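Local structure of exopolygalacturonase (Yersinia enterocolitica, 2UVF) at residues N387-V393 and E419-W425; N252-G256 and L360-N364; P93-H97 and D284-R288; S89-Y94 and F394-F398; P566-L572 and P590-V596. The protein probably hydrolyses pectic polygalacturonate from the chain end in the periplasm, as a family 28 glycoside hydrolase able to bind digalacturonic acid. All coordinates share one frame. Where two conformers were deposited one is given. Residues are numbered along the deposited sequence.

Interaction 1: N387-V393 and E419-W425; sequences NSQNVMV and EPMKGAW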
# COMPACT_ATOMS: atom_id res chain seq x y z
N ASN A 387 -10.58 -1.82 7.10
CA ASN A 387 -11.20 -1.44 8.39
C ASN A 387 -10.14 -1.23 9.47
O ASN A 387 -10.34 -1.60 10.64
CB ASN A 387 -12.27 -2.46 8.84
CG ASN A 387 -13.45 -2.52 7.89
OD1 ASN A 387 -14.46 -1.86 8.10
ND2 ASN A 387 -13.30 -3.29 6.81
N SER A 388 -9.03 -0.61 9.06
CA SER A 388 -7.87 -0.39 9.92
C SER A 388 -7.75 1.08 10.32
O SER A 388 -8.47 1.94 9.80
CB SER A 388 -6.60 -0.87 9.22
OG SER A 388 -6.67 -2.26 8.99
N GLN A 389 -6.86 1.37 11.25
CA GLN A 389 -6.74 2.75 11.72
C GLN A 389 -5.31 3.13 12.01
O GLN A 389 -4.55 2.34 12.56
CB GLN A 389 -7.65 3.01 12.93
CG GLN A 389 -9.07 2.48 12.71
CD GLN A 389 -10.12 3.25 13.46
OE1 GLN A 389 -9.87 3.82 14.53
NE2 GLN A 389 -11.33 3.27 12.91
N ASN A 390 -4.95 4.36 11.62
CA ASN A 390 -3.60 4.89 11.82
C ASN A 390 -2.53 4.00 11.15
O ASN A 390 -1.81 3.27 11.82
CB ASN A 390 -3.35 5.12 13.33
CG ASN A 390 -2.03 5.81 13.62
OD1 ASN A 390 -1.31 5.39 14.53
ND2 ASN A 390 -1.71 6.86 12.87
N VAL A 391 -2.46 4.06 9.83
CA VAL A 391 -1.50 3.28 9.03
C VAL A 391 -0.52 4.17 8.22
O VAL A 391 -0.78 5.32 7.92
CB VAL A 391 -2.19 2.19 8.12
CG1 VAL A 391 -3.29 1.41 8.90
CG2 VAL A 391 -2.79 2.80 6.85
N MET A 392 0.64 3.62 7.89
CA MET A 392 1.71 4.42 7.31
C MET A 392 2.51 3.54 6.37
O MET A 392 2.82 2.42 6.73
CB MET A 392 2.62 4.89 8.43
CG MET A 392 3.46 6.06 8.10
SD MET A 392 4.71 6.24 9.38
CE MET A 392 3.75 6.91 10.75
N VAL A 393 2.78 4.04 5.17
CA VAL A 393 3.62 3.36 4.19
C VAL A 393 4.64 4.35 3.61
O VAL A 393 4.27 5.33 2.96
CB VAL A 393 2.77 2.75 3.05
CG1 VAL A 393 3.64 2.24 1.91
CG2 VAL A 393 1.88 1.62 3.57
N GLU A 419 -15.18 -0.86 12.27
CA GLU A 419 -14.54 0.45 12.22
C GLU A 419 -14.47 1.05 10.82
O GLU A 419 -14.34 0.33 9.84
CB GLU A 419 -13.09 0.27 12.60
CG GLU A 419 -12.69 0.48 14.02
CD GLU A 419 -11.24 0.10 14.19
OE1 GLU A 419 -10.70 0.28 15.30
OE2 GLU A 419 -10.65 -0.41 13.20
N PRO A 420 -14.50 2.39 10.72
CA PRO A 420 -14.13 2.92 9.42
C PRO A 420 -12.62 2.71 9.16
O PRO A 420 -11.85 2.56 10.13
CB PRO A 420 -14.50 4.40 9.53
CG PRO A 420 -14.40 4.71 10.96
CD PRO A 420 -14.83 3.47 11.68
N MET A 421 -12.24 2.61 7.88
CA MET A 421 -10.83 2.67 7.47
C MET A 421 -10.38 4.13 7.65
O MET A 421 -10.67 4.98 6.80
CB MET A 421 -10.70 2.16 6.02
CG MET A 421 -9.30 2.15 5.38
SD MET A 421 -8.04 1.20 6.24
CE MET A 421 -7.05 2.54 6.94
N LYS A 422 -9.70 4.43 8.76
CA LYS A 422 -9.44 5.82 9.18
C LYS A 422 -7.98 6.11 9.52
O LYS A 422 -7.42 5.52 10.44
CB LYS A 422 -10.37 6.20 10.37
CG LYS A 422 -10.11 7.57 10.99
CD LYS A 422 -11.07 7.93 12.14
CE LYS A 422 -10.55 9.23 12.83
NZ LYS A 422 -11.19 9.60 14.16
N GLY A 423 -7.35 7.02 8.78
CA GLY A 423 -5.96 7.42 9.07
C GLY A 423 -4.86 6.70 8.31
O GLY A 423 -4.30 5.70 8.79
N ALA A 424 -4.52 7.22 7.13
CA ALA A 424 -3.43 6.63 6.32
C ALA A 424 -2.42 7.70 5.88
O ALA A 424 -2.78 8.77 5.46
CB ALA A 424 -4.00 5.94 5.12
N TRP A 425 -1.14 7.40 5.97
CA TRP A 425 -0.16 8.38 5.54
C TRP A 425 0.82 7.69 4.60
O TRP A 425 1.52 6.76 4.96
CB TRP A 425 0.46 9.06 6.77
CG TRP A 425 1.45 10.16 6.57
CD1 TRP A 425 1.58 10.99 5.49
CD2 TRP A 425 2.46 10.54 7.50
NE1 TRP A 425 2.64 11.86 5.69
CE2 TRP A 425 3.18 11.61 6.93
CE3 TRP A 425 2.83 10.07 8.77
CZ2 TRP A 425 4.24 12.23 7.59
CZ3 TRP A 425 3.89 10.69 9.43
CH2 TRP A 425 4.58 11.76 8.84
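Backbone hydrogen bonds set the pairing. Lys-422 N donates to Ser-388 O (3.0 Å), Asn-390 N to Lys-422 O (3.0 Å), Val-391 N to Gly-423 O (2.7 Å), Trp-425 N to Val-391 O (2.9 Å) and Val-393 N to Trp-425 O (3.0 Å). The segment axes lie 4.7 Å apart at 16°, so the strands run parallel. At the corner on Asn-390, consecutive amides reach consecutive carbonyls; Gly-423 opposite has phi/psi 95/88, jamming any CB against the preceding carbonyl. Among side chains, Gln-389 NE2 donates to Pro-420 O (2.9 Å), while Glu-419 turns its OE1 to His-363. Apolar contacts fall on both faces: Val-391 CG2 meets Ala-424 CB at 3.8 Å on the face lined by Phe-385 and Phe-407, and across the sheet Met-392 CE touches Trp-425 CE3 at 3.8 Å, a Met-aromatic contact with SD 5.2 Å from the six-membered ring centroid. Parallel strands stacked this way, one turning a corner at Asn-390, are characteristic of adjacent coils in a parallel beta-helix, the family 28 fold.

Interaction 2: N252-G256 and L360-N364; sequences NSKPG and LENHN
Glu-361, with 90 Å² buried, is the centre of this surface contact. Its backbone is left-handed (phi/psi 56/41) and its CA-to-CB bond points toward 252-256; chi1 near -83° and chi2 near 178° extend the carboxylate to Ser-253, whose OG donates to Glu-361 OE2 at a short 2.5 Å. Ser-253, at phi/psi -104/-8, takes chi1 near 50° (p), also with CB toward its partner. Pro-255 follows with 79 Å². At phi/psi -59/121 and C-gamma exo pucker, it sets CG 3.1 Å from Glu-361 O, and its CA lies 5.5 Å from that of Asn-362, the nearest CA pair. Neither segment pairs with the other as a strand: 252-256 lies in the loop that joins strand 245-247 to strand 258-264. The other segment, 360-364, carries the chain from strand 357-360 to strand 365-368, so the contact joins turns of different coils of the parallel beta-helix. The same proline lies over His-363, with CB 3.8 Å from the ring centroid and 8° off its normal, a CH-pi contact. His-363 adopts chi1 near -71° (m) and chi2 near 172°; its NE2, 3.9 Å from Pro-255 CB, is hydrogen-bonded to Glu-419.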
# COMPACT_ATOMS: atom_id res chain seq x y z
N ASN A 252 -12.08 -14.25 16.21
CA ASN A 252 -12.28 -12.82 16.40
C ASN A 252 -11.34 -11.87 15.67
O ASN A 252 -10.15 -12.12 15.57
CB ASN A 252 -12.25 -12.51 17.89
CG ASN A 252 -13.26 -13.33 18.67
OD1 ASN A 252 -14.44 -13.40 18.29
ND2 ASN A 252 -12.81 -13.98 19.75
N SER A 253 -11.90 -10.77 15.20
CA SER A 253 -11.15 -9.81 14.39
C SER A 253 -10.74 -8.55 15.15
O SER A 253 -9.95 -7.76 14.63
CB SER A 253 -11.92 -9.47 13.12
OG SER A 253 -13.26 -9.10 13.41
N LYS A 254 -11.25 -8.40 16.37
CA LYS A 254 -11.15 -7.17 17.17
C LYS A 254 -9.70 -6.69 17.39
O LYS A 254 -8.86 -7.47 17.85
CB LYS A 254 -11.85 -7.35 18.54
CG LYS A 254 -12.58 -6.09 19.06
CD LYS A 254 -12.41 -5.91 20.56
CE LYS A 254 -11.22 -4.98 20.88
NZ LYS A 254 -10.78 -5.02 22.31
N PRO A 255 -9.42 -5.41 17.06
CA PRO A 255 -8.08 -4.85 17.21
C PRO A 255 -7.56 -4.90 18.65
O PRO A 255 -8.16 -4.33 19.54
CB PRO A 255 -8.24 -3.41 16.71
CG PRO A 255 -9.50 -3.39 15.92
CD PRO A 255 -10.38 -4.45 16.49
N GLY A 256 -6.43 -5.58 18.86
CA GLY A 256 -5.93 -5.90 20.19
C GLY A 256 -5.89 -7.39 20.46
O GLY A 256 -5.30 -7.83 21.45
N LEU A 360 -6.23 -6.46 8.31
CA LEU A 360 -7.66 -6.46 8.57
C LEU A 360 -7.89 -6.08 10.03
O LEU A 360 -7.40 -6.74 10.94
CB LEU A 360 -8.28 -7.83 8.23
CG LEU A 360 -8.26 -8.32 6.76
CD1 LEU A 360 -8.94 -9.65 6.67
CD2 LEU A 360 -8.88 -7.33 5.74
N GLU A 361 -8.61 -4.98 10.24
CA GLU A 361 -8.93 -4.55 11.58
C GLU A 361 -7.69 -4.33 12.48
O GLU A 361 -7.74 -4.60 13.65
CB GLU A 361 -9.98 -5.48 12.24
CG GLU A 361 -11.42 -5.17 11.87
CD GLU A 361 -12.46 -6.12 12.46
OE1 GLU A 361 -13.06 -5.84 13.51
OE2 GLU A 361 -12.72 -7.16 11.86
N ASN A 362 -6.64 -3.75 11.90
CA ASN A 362 -5.44 -3.41 12.64
C ASN A 362 -5.42 -1.95 13.08
O ASN A 362 -6.09 -1.09 12.48
CB ASN A 362 -4.20 -3.71 11.81
CG ASN A 362 -4.04 -5.16 11.51
OD1 ASN A 362 -4.75 -5.99 12.06
ND2 ASN A 362 -3.11 -5.48 10.63
N HIS A 363 -4.66 -1.68 14.14
CA HIS A 363 -4.31 -0.34 14.51
C HIS A 363 -2.80 -0.24 14.47
O HIS A 363 -2.11 -1.23 14.76
CB HIS A 363 -4.78 0.01 15.93
CG HIS A 363 -6.26 0.17 16.06
ND1 HIS A 363 -6.88 0.31 17.28
CD2 HIS A 363 -7.25 0.16 15.13
CE1 HIS A 363 -8.18 0.42 17.10
NE2 HIS A 363 -8.43 0.33 15.81
N ASN A 364 -2.31 0.96 14.15
CA ASN A 364 -0.88 1.30 14.23
C ASN A 364 0.01 0.39 13.41
O ASN A 364 0.85 -0.33 13.95
CB ASN A 364 -0.42 1.34 15.70
CG ASN A 364 -1.40 2.08 16.59
OD1 ASN A 364 -2.06 3.04 16.15
ND2 ASN A 364 -1.52 1.63 17.84

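Interaction 3: P93-H97 and D284-R288; sequences PYIDH and DELGR. With NI (nickel (II) ion), chain J; SO4 (sulfate ion), chain G.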
# COMPACT_ATOMS: atom_id res chain seq x y z
N PRO A 93 16.71 5.37 -4.88
CA PRO A 93 17.40 5.40 -6.18
C PRO A 93 16.45 5.50 -7.40
O PRO A 93 16.82 6.10 -8.42
CB PRO A 93 18.17 4.07 -6.20
CG PRO A 93 17.51 3.22 -5.17
CD PRO A 93 17.06 4.16 -4.10
N TYR A 94 15.25 4.91 -7.29
CA TYR A 94 14.21 5.04 -8.31
C TYR A 94 13.64 6.43 -8.38
O TYR A 94 13.38 6.94 -9.45
CB TYR A 94 13.11 4.00 -8.10
CG TYR A 94 13.54 2.61 -8.49
CD1 TYR A 94 13.38 2.15 -9.80
CD2 TYR A 94 14.13 1.77 -7.56
CE1 TYR A 94 13.79 0.87 -10.17
CE2 TYR A 94 14.56 0.50 -7.92
CZ TYR A 94 14.38 0.04 -9.20
OH TYR A 94 14.83 -1.23 -9.51
N ILE A 95 13.43 7.05 -7.23
CA ILE A 95 12.95 8.42 -7.17
C ILE A 95 13.95 9.39 -7.80
O ILE A 95 13.56 10.31 -8.52
CB ILE A 95 12.61 8.85 -5.70
CG1 ILE A 95 11.40 8.04 -5.20
CG2 ILE A 95 12.43 10.41 -5.58
CD1 ILE A 95 11.32 7.91 -3.69
N ASP A 96 15.24 9.18 -7.55
CA ASP A 96 16.22 10.10 -8.12
C ASP A 96 16.27 9.97 -9.62
O ASP A 96 16.32 10.95 -10.34
CB ASP A 96 17.59 9.81 -7.57
CG ASP A 96 17.79 10.31 -6.18
OD1 ASP A 96 16.92 10.97 -5.58
OD2 ASP A 96 18.87 10.02 -5.68
N HIS A 97 16.25 8.73 -10.09
CA HIS A 97 16.36 8.47 -11.51
C HIS A 97 15.16 9.04 -12.25
O HIS A 97 15.28 9.48 -13.40
CB HIS A 97 16.55 6.98 -11.77
CG HIS A 97 16.43 6.62 -13.21
ND1 HIS A 97 15.26 6.16 -13.77
CD2 HIS A 97 17.32 6.74 -14.22
CE1 HIS A 97 15.44 5.97 -15.06
NE2 HIS A 97 16.68 6.33 -15.37
N ASP A 284 14.75 -3.42 -15.55
CA ASP A 284 14.03 -2.16 -15.26
C ASP A 284 14.79 -0.88 -15.61
O ASP A 284 15.85 -0.94 -16.25
CB ASP A 284 13.41 -2.14 -13.84
CG ASP A 284 14.41 -1.82 -12.71
OD1 ASP A 284 15.50 -1.24 -12.97
OD2 ASP A 284 14.07 -2.14 -11.55
N GLU A 285 14.23 0.27 -15.25
CA GLU A 285 14.73 1.60 -15.65
C GLU A 285 16.05 2.00 -14.94
O GLU A 285 16.77 2.90 -15.39
CB GLU A 285 13.63 2.68 -15.47
CG GLU A 285 13.06 2.84 -14.04
CD GLU A 285 11.91 1.89 -13.71
OE1 GLU A 285 11.68 0.92 -14.48
OE2 GLU A 285 11.22 2.13 -12.70
N LEU A 286 16.33 1.35 -13.81
CA LEU A 286 17.65 1.39 -13.18
C LEU A 286 18.61 0.32 -13.72
O LEU A 286 19.78 0.26 -13.32
CB LEU A 286 17.50 1.22 -11.67
CG LEU A 286 17.75 2.44 -10.79
CD1 LEU A 286 17.23 3.66 -11.39
CD2 LEU A 286 17.20 2.22 -9.42
N GLY A 287 18.10 -0.52 -14.61
CA GLY A 287 18.84 -1.66 -15.15
C GLY A 287 18.88 -2.84 -14.21
O GLY A 287 19.73 -3.70 -14.32
N ARG A 288 17.96 -2.87 -13.24
CA ARG A 288 17.86 -3.98 -12.29
C ARG A 288 16.88 -4.99 -12.87
O ARG A 288 16.09 -4.66 -13.74
CB ARG A 288 17.39 -3.47 -10.93
CG ARG A 288 18.36 -2.45 -10.30
CD ARG A 288 18.03 -2.28 -8.86
NE ARG A 288 18.79 -1.19 -8.28
CZ ARG A 288 18.55 -0.68 -7.08
NH1 ARG A 288 17.56 -1.18 -6.35
NH2 ARG A 288 19.29 0.31 -6.61
NI NI J . 17.59 6.27 -17.28
S SO4 G . 14.00 -3.08 -6.65
O1 SO4 G . 14.51 -3.02 -5.28
O2 SO4 G . 15.12 -2.95 -7.57
O3 SO4 G . 13.29 -4.33 -6.94
O4 SO4 G . 13.05 -1.99 -6.82
O HOH W 1 16.92 4.14 -17.65
O HOH W 2 15.73 7.40 -18.03
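Asp-284 opens a type I turn to Gly-287, in which Gly-287 N donates to Asp-284 O (2.8 Å). Its OD1 accepts from Leu-286 N (2.8 Å), an Asx turn, and from Arg-288 N (3.0 Å). OD2 lies only 2.4 Å from Tyr-94 OH; which acceptor takes the tyrosine proton is unsettled, because sulfate O2 is also 2.6 Å from that OH. Glu-285 places its carbonyl O over one face of the His-97 ring, 3.4 Å from CE1, and accepts from a water (2.6 Å) bound to the nickel that His-97 NE2 holds at 2.1 Å; its carboxylate reaches Tyr-430 and Arg-432. Helix 92-100 belongs to the fibronectin type III-like region and the turn to the glycosidase beta-helix, so the contact joins two domains. Leu-286 wedges between helix side chains: CD2 sits 3.4 Å from the Tyr-94 ring centroid, 8° off its normal (CH-pi), and 3.8 Å from Pro-93 CB, while CD1 is 3.4 Å from His-97 CB. Arg-288 presents one guanidinium face to Tyr-94 CE2, and its NH1 donates to sulfate O2 (3.3 Å).

Interaction 4: S89-Y94 and F394-F398; sequences SPAKPY and FNNFF. With SO4 (sulfate ion), chain G.
A corner of the parallel beta-helix meets the start of helix 92-100 from the fibronectin type III-like region here, in a buried interdomain contact. Ser-89, at chi1 160° (t) and phi/psi -92/127, directs OG back to accept from Lys-92 N (3.0 Å), a capping bond ahead of the helix. Pro-90 and Ala-91 then take phi/psi -70/-25 and -72/-36. Opposite, Asn-395 adopts left-handed phi/psi 60/16, Asn-396 returns to -78/145, and strand 397-398 begins. Ala-91 and Phe-397 are the nearest CA pair (5.1 Å); Pro-90 CG lies 3.1 Å from Asn-395 O, and Ala-91 CB 3.4 Å from Asn-396 O. Asn-396, chi1 -85° (m), points its CB away; its ND2 donates to Phe-394 O (3.1 Å) and its OD1 pairs with His-372. Tyr-94 (chi1 -74°, m; chi2 -89°) and Phe-397 (chi1 173°, t; chi2 94°) both send CB toward the other segment. Their rings form an edge-to-face pair, the phenylalanine edge on the tyrosine face, with centroids 4.7 Å apart, planes at 51° and Phe-397 CE1 3.7 Å from Tyr-94 CZ.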
# COMPACT_ATOMS: atom_id res chain seq x y z
N SER A 89 16.64 3.60 1.91
CA SER A 89 15.37 3.43 1.18
C SER A 89 15.60 2.70 -0.15
O SER A 89 16.47 3.13 -0.92
CB SER A 89 14.74 4.80 0.92
OG SER A 89 13.79 4.76 -0.14
N PRO A 90 14.84 1.60 -0.40
CA PRO A 90 14.83 0.97 -1.72
C PRO A 90 14.13 1.80 -2.81
O PRO A 90 14.43 1.61 -3.99
CB PRO A 90 14.04 -0.34 -1.48
CG PRO A 90 13.13 -0.02 -0.37
CD PRO A 90 13.98 0.86 0.54
N ALA A 91 13.21 2.68 -2.41
CA ALA A 91 12.51 3.57 -3.33
C ALA A 91 13.39 4.69 -3.89
O ALA A 91 13.23 5.08 -5.04
CB ALA A 91 11.30 4.17 -2.66
N LYS A 92 14.30 5.21 -3.07
CA LYS A 92 15.04 6.43 -3.35
C LYS A 92 15.92 6.44 -4.61
O LYS A 92 15.89 7.42 -5.32
CB LYS A 92 15.86 6.87 -2.13
CG LYS A 92 16.60 8.19 -2.30
CD LYS A 92 15.69 9.35 -2.65
CE LYS A 92 16.36 10.69 -2.34
NZ LYS A 92 17.83 10.51 -2.30
N PRO A 93 16.71 5.37 -4.88
CA PRO A 93 17.40 5.40 -6.18
C PRO A 93 16.45 5.50 -7.40
O PRO A 93 16.82 6.10 -8.42
CB PRO A 93 18.17 4.07 -6.20
CG PRO A 93 17.51 3.22 -5.17
CD PRO A 93 17.06 4.16 -4.10
N TYR A 94 15.25 4.91 -7.29
CA TYR A 94 14.21 5.04 -8.31
C TYR A 94 13.64 6.43 -8.38
O TYR A 94 13.38 6.94 -9.45
CB TYR A 94 13.11 4.00 -8.10
CG TYR A 94 13.54 2.61 -8.49
CD1 TYR A 94 13.38 2.15 -9.80
CD2 TYR A 94 14.13 1.77 -7.56
CE1 TYR A 94 13.79 0.87 -10.17
CE2 TYR A 94 14.56 0.50 -7.92
CZ TYR A 94 14.38 0.04 -9.20
OH TYR A 94 14.83 -1.23 -9.51
N PHE A 394 5.92 4.07 3.82
CA PHE A 394 6.98 4.89 3.26
C PHE A 394 8.17 4.06 2.79
O PHE A 394 8.36 2.93 3.26
CB PHE A 394 7.40 6.00 4.23
CG PHE A 394 8.08 5.52 5.51
CD1 PHE A 394 9.46 5.64 5.65
CD2 PHE A 394 7.33 5.06 6.60
CE1 PHE A 394 10.10 5.26 6.83
CE2 PHE A 394 7.96 4.67 7.79
CZ PHE A 394 9.34 4.76 7.90
N ASN A 395 8.92 4.62 1.85
CA ASN A 395 10.09 3.97 1.23
C ASN A 395 9.84 2.66 0.50
O ASN A 395 10.78 1.94 0.20
CB ASN A 395 11.23 3.79 2.25
CG ASN A 395 11.74 5.12 2.76
OD1 ASN A 395 11.25 6.20 2.36
ND2 ASN A 395 12.69 5.06 3.70
N ASN A 396 8.59 2.38 0.19
CA ASN A 396 8.22 1.15 -0.51
C ASN A 396 8.52 1.26 -1.99
O ASN A 396 8.43 2.33 -2.56
CB ASN A 396 6.72 0.84 -0.31
CG ASN A 396 6.41 0.06 0.97
OD1 ASN A 396 5.59 -0.86 0.96
ND2 ASN A 396 7.05 0.43 2.07
N PHE A 397 8.92 0.16 -2.61
CA PHE A 397 8.91 0.04 -4.07
C PHE A 397 7.69 -0.82 -4.44
O PHE A 397 7.51 -1.89 -3.89
CB PHE A 397 10.22 -0.61 -4.56
CG PHE A 397 10.25 -0.93 -6.04
CD1 PHE A 397 10.80 -0.04 -6.97
CD2 PHE A 397 9.78 -2.16 -6.51
CE1 PHE A 397 10.84 -0.35 -8.31
CE2 PHE A 397 9.82 -2.47 -7.87
CZ PHE A 397 10.35 -1.57 -8.76
N PHE A 398 6.85 -0.35 -5.37
CA PHE A 398 5.64 -1.10 -5.81
C PHE A 398 5.73 -1.43 -7.29
O PHE A 398 5.85 -0.54 -8.11
CB PHE A 398 4.33 -0.34 -5.54
CG PHE A 398 3.97 -0.21 -4.10
CD1 PHE A 398 3.19 -1.19 -3.47
CD2 PHE A 398 4.38 0.89 -3.36
CE1 PHE A 398 2.85 -1.07 -2.11
CE2 PHE A 398 4.03 1.02 -2.02
CZ PHE A 398 3.27 0.04 -1.40
S SO4 G . 14.00 -3.08 -6.65
O1 SO4 G . 14.51 -3.02 -5.28
O2 SO4 G . 15.12 -2.95 -7.57
O3 SO4 G . 13.29 -4.33 -6.94
O4 SO4 G . 13.05 -1.99 -6.82

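Interaction 5: P566-L572 and P590-V596; sequences PTAISDL and PWHFSEV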
# COMPACT_ATOMS: atom_id res chain seq x y z
N PRO A 566 -8.14 14.85 -22.76
CA PRO A 566 -9.07 15.74 -22.06
C PRO A 566 -9.82 15.07 -20.90
O PRO A 566 -9.94 13.84 -20.86
CB PRO A 566 -10.05 16.15 -23.18
CG PRO A 566 -9.26 16.00 -24.45
CD PRO A 566 -8.42 14.78 -24.21
N THR A 567 -10.34 15.88 -19.97
CA THR A 567 -11.09 15.42 -18.81
C THR A 567 -12.52 15.01 -19.17
O THR A 567 -13.03 15.40 -20.22
CB THR A 567 -11.21 16.54 -17.75
OG1 THR A 567 -11.98 17.63 -18.28
CG2 THR A 567 -9.83 17.04 -17.27
N ALA A 568 -13.15 14.23 -18.29
CA ALA A 568 -14.59 13.90 -18.35
C ALA A 568 -15.11 13.91 -16.93
O ALA A 568 -14.82 13.02 -16.13
CB ALA A 568 -14.84 12.54 -19.03
N ILE A 569 -15.88 14.95 -16.62
CA ILE A 569 -16.30 15.19 -15.26
C ILE A 569 -17.83 15.31 -15.24
O ILE A 569 -18.39 16.29 -15.74
CB ILE A 569 -15.57 16.45 -14.68
CG1 ILE A 569 -14.04 16.19 -14.63
CG2 ILE A 569 -16.15 16.87 -13.31
CD1 ILE A 569 -13.16 17.42 -14.62
N SER A 570 -18.47 14.29 -14.71
CA SER A 570 -19.87 14.39 -14.46
C SER A 570 -20.36 14.08 -13.09
O SER A 570 -19.85 13.26 -12.36
CB SER A 570 -20.71 13.79 -15.55
OG SER A 570 -20.81 12.41 -15.42
N ASP A 571 -21.42 14.77 -12.77
CA ASP A 571 -22.08 14.59 -11.47
C ASP A 571 -21.24 15.08 -10.32
O ASP A 571 -20.98 14.34 -9.36
CB ASP A 571 -22.49 13.12 -11.26
CG ASP A 571 -23.30 12.57 -12.41
OD1 ASP A 571 -24.17 13.29 -12.94
OD2 ASP A 571 -23.06 11.40 -12.79
N LEU A 572 -20.84 16.33 -10.40
CA LEU A 572 -19.99 16.91 -9.39
C LEU A 572 -20.58 18.22 -8.87
O LEU A 572 -21.09 19.02 -9.65
CB LEU A 572 -18.59 17.13 -9.97
CG LEU A 572 -17.53 17.64 -9.00
CD1 LEU A 572 -17.11 16.55 -8.02
CD2 LEU A 572 -16.36 18.17 -9.79
N PRO A 590 -9.34 20.97 -22.91
CA PRO A 590 -9.15 20.13 -21.73
C PRO A 590 -10.44 19.85 -20.94
O PRO A 590 -10.65 18.72 -20.50
CB PRO A 590 -8.15 20.93 -20.90
CG PRO A 590 -8.34 22.34 -21.30
CD PRO A 590 -8.72 22.30 -22.75
N TRP A 591 -11.30 20.86 -20.81
CA TRP A 591 -12.44 20.81 -19.89
C TRP A 591 -13.79 20.37 -20.49
O TRP A 591 -14.29 20.98 -21.44
CB TRP A 591 -12.60 22.17 -19.22
CG TRP A 591 -11.44 22.49 -18.32
CD1 TRP A 591 -10.52 23.49 -18.49
CD2 TRP A 591 -11.07 21.81 -17.12
NE1 TRP A 591 -9.61 23.48 -17.47
CE2 TRP A 591 -9.92 22.45 -16.61
CE3 TRP A 591 -11.60 20.72 -16.42
CZ2 TRP A 591 -9.30 22.04 -15.43
CZ3 TRP A 591 -10.97 20.31 -15.25
CH2 TRP A 591 -9.83 20.97 -14.77
N HIS A 592 -14.35 19.30 -19.92
CA HIS A 592 -15.63 18.73 -20.36
C HIS A 592 -16.55 18.46 -19.18
O HIS A 592 -16.33 17.53 -18.40
CB HIS A 592 -15.41 17.43 -21.16
CG HIS A 592 -14.75 17.65 -22.48
ND1 HIS A 592 -13.38 17.76 -22.61
CD2 HIS A 592 -15.26 17.76 -23.73
CE1 HIS A 592 -13.08 17.94 -23.89
NE2 HIS A 592 -14.21 17.94 -24.58
N PHE A 593 -17.60 19.28 -19.05
CA PHE A 593 -18.51 19.25 -17.90
C PHE A 593 -19.98 19.02 -18.24
O PHE A 593 -20.59 19.84 -18.94
CB PHE A 593 -18.42 20.55 -17.12
CG PHE A 593 -17.15 20.74 -16.37
CD1 PHE A 593 -16.22 21.68 -16.80
CD2 PHE A 593 -16.88 19.99 -15.23
CE1 PHE A 593 -15.04 21.87 -16.10
CE2 PHE A 593 -15.71 20.17 -14.53
CZ PHE A 593 -14.78 21.12 -14.96
N SER A 594 -20.57 17.95 -17.71
CA SER A 594 -22.03 17.81 -17.71
C SER A 594 -22.55 17.46 -16.33
O SER A 594 -21.88 16.75 -15.57
CB SER A 594 -22.52 16.80 -18.77
OG SER A 594 -22.23 15.45 -18.44
N GLU A 595 -23.74 17.98 -16.02
CA GLU A 595 -24.49 17.65 -14.80
C GLU A 595 -23.82 18.14 -13.51
O GLU A 595 -23.82 17.46 -12.49
CB GLU A 595 -24.82 16.15 -14.73
CG GLU A 595 -25.82 15.66 -15.81
CD GLU A 595 -27.27 16.04 -15.48
OE1 GLU A 595 -27.71 15.79 -14.34
OE2 GLU A 595 -27.98 16.58 -16.37
N VAL A 596 -23.27 19.35 -13.57
CA VAL A 596 -22.54 19.92 -12.44
C VAL A 596 -23.31 21.06 -11.80
O VAL A 596 -24.13 21.70 -12.46
CB VAL A 596 -21.10 20.41 -12.83
CG1 VAL A 596 -20.21 19.24 -13.25
CG2 VAL A 596 -21.14 21.49 -13.92
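Pro-590 O is doubly engaged: Thr-567 donates to it from N (2.9 Å) and from OG1 (2.8 Å). Thr-567 OG1 in turn accepts a weak bond from His-592 N (3.3 Å), a link reached with chi1 at 64° (p). Further along, Ile-569 N donates to His-592 O at 3.2 Å, and then the ladder loosens, with weak bonds from Ser-594 N to Ile-569 O (3.4 Å) and from Asp-571 N to Ser-594 O (3.5 Å). The segments run 15° apart end to end, with the bridges Ile-569 to Phe-593 and Ser-570 to Ser-594 in parallel register, as in successive coils of a parallel beta-helix; strand 593-594 is the last strand of the chain. Asp-571 and Glu-595, both with left-handed backbones, are aligned in the register with CA atoms 5.1 Å apart, and Asp-571 OD2 is bonded to Gly-543 N. Ile-569 forms much of the apolar contact: its CG2 touches Phe-593 CE2 at 3.5 Å and its CD1 lies at the Trp-591 ring edge, 3.7 Å from CZ3. Beyond it, Leu-572 CB approaches Val-596 CG1 at 4.2 Å.

Interactions 1 and 5 are both partly buried parallel pairings in the same beta-helix, their centres about 31 Å apart: the backbone bonds of interaction 1, its centre about 11 Å from the chain centre, are all firm, whereas two of those in interaction 5, centre about 29 Å away, are weak. Interaction 2 is a surface contact of loops, made by one side-chain hydrogen bond and proline packing; it touches interaction 1 through Glu-419 OE1 and His-363 NE2 (2.3 Å). Interactions 3 and 4 share Pro-93 and Tyr-94 and join the fibronectin type III-like region to the beta-helix. Interaction 4 is buried and mainly van der Waals and aromatic; interaction 3, partly exposed, adds charge, nickel and sulfate.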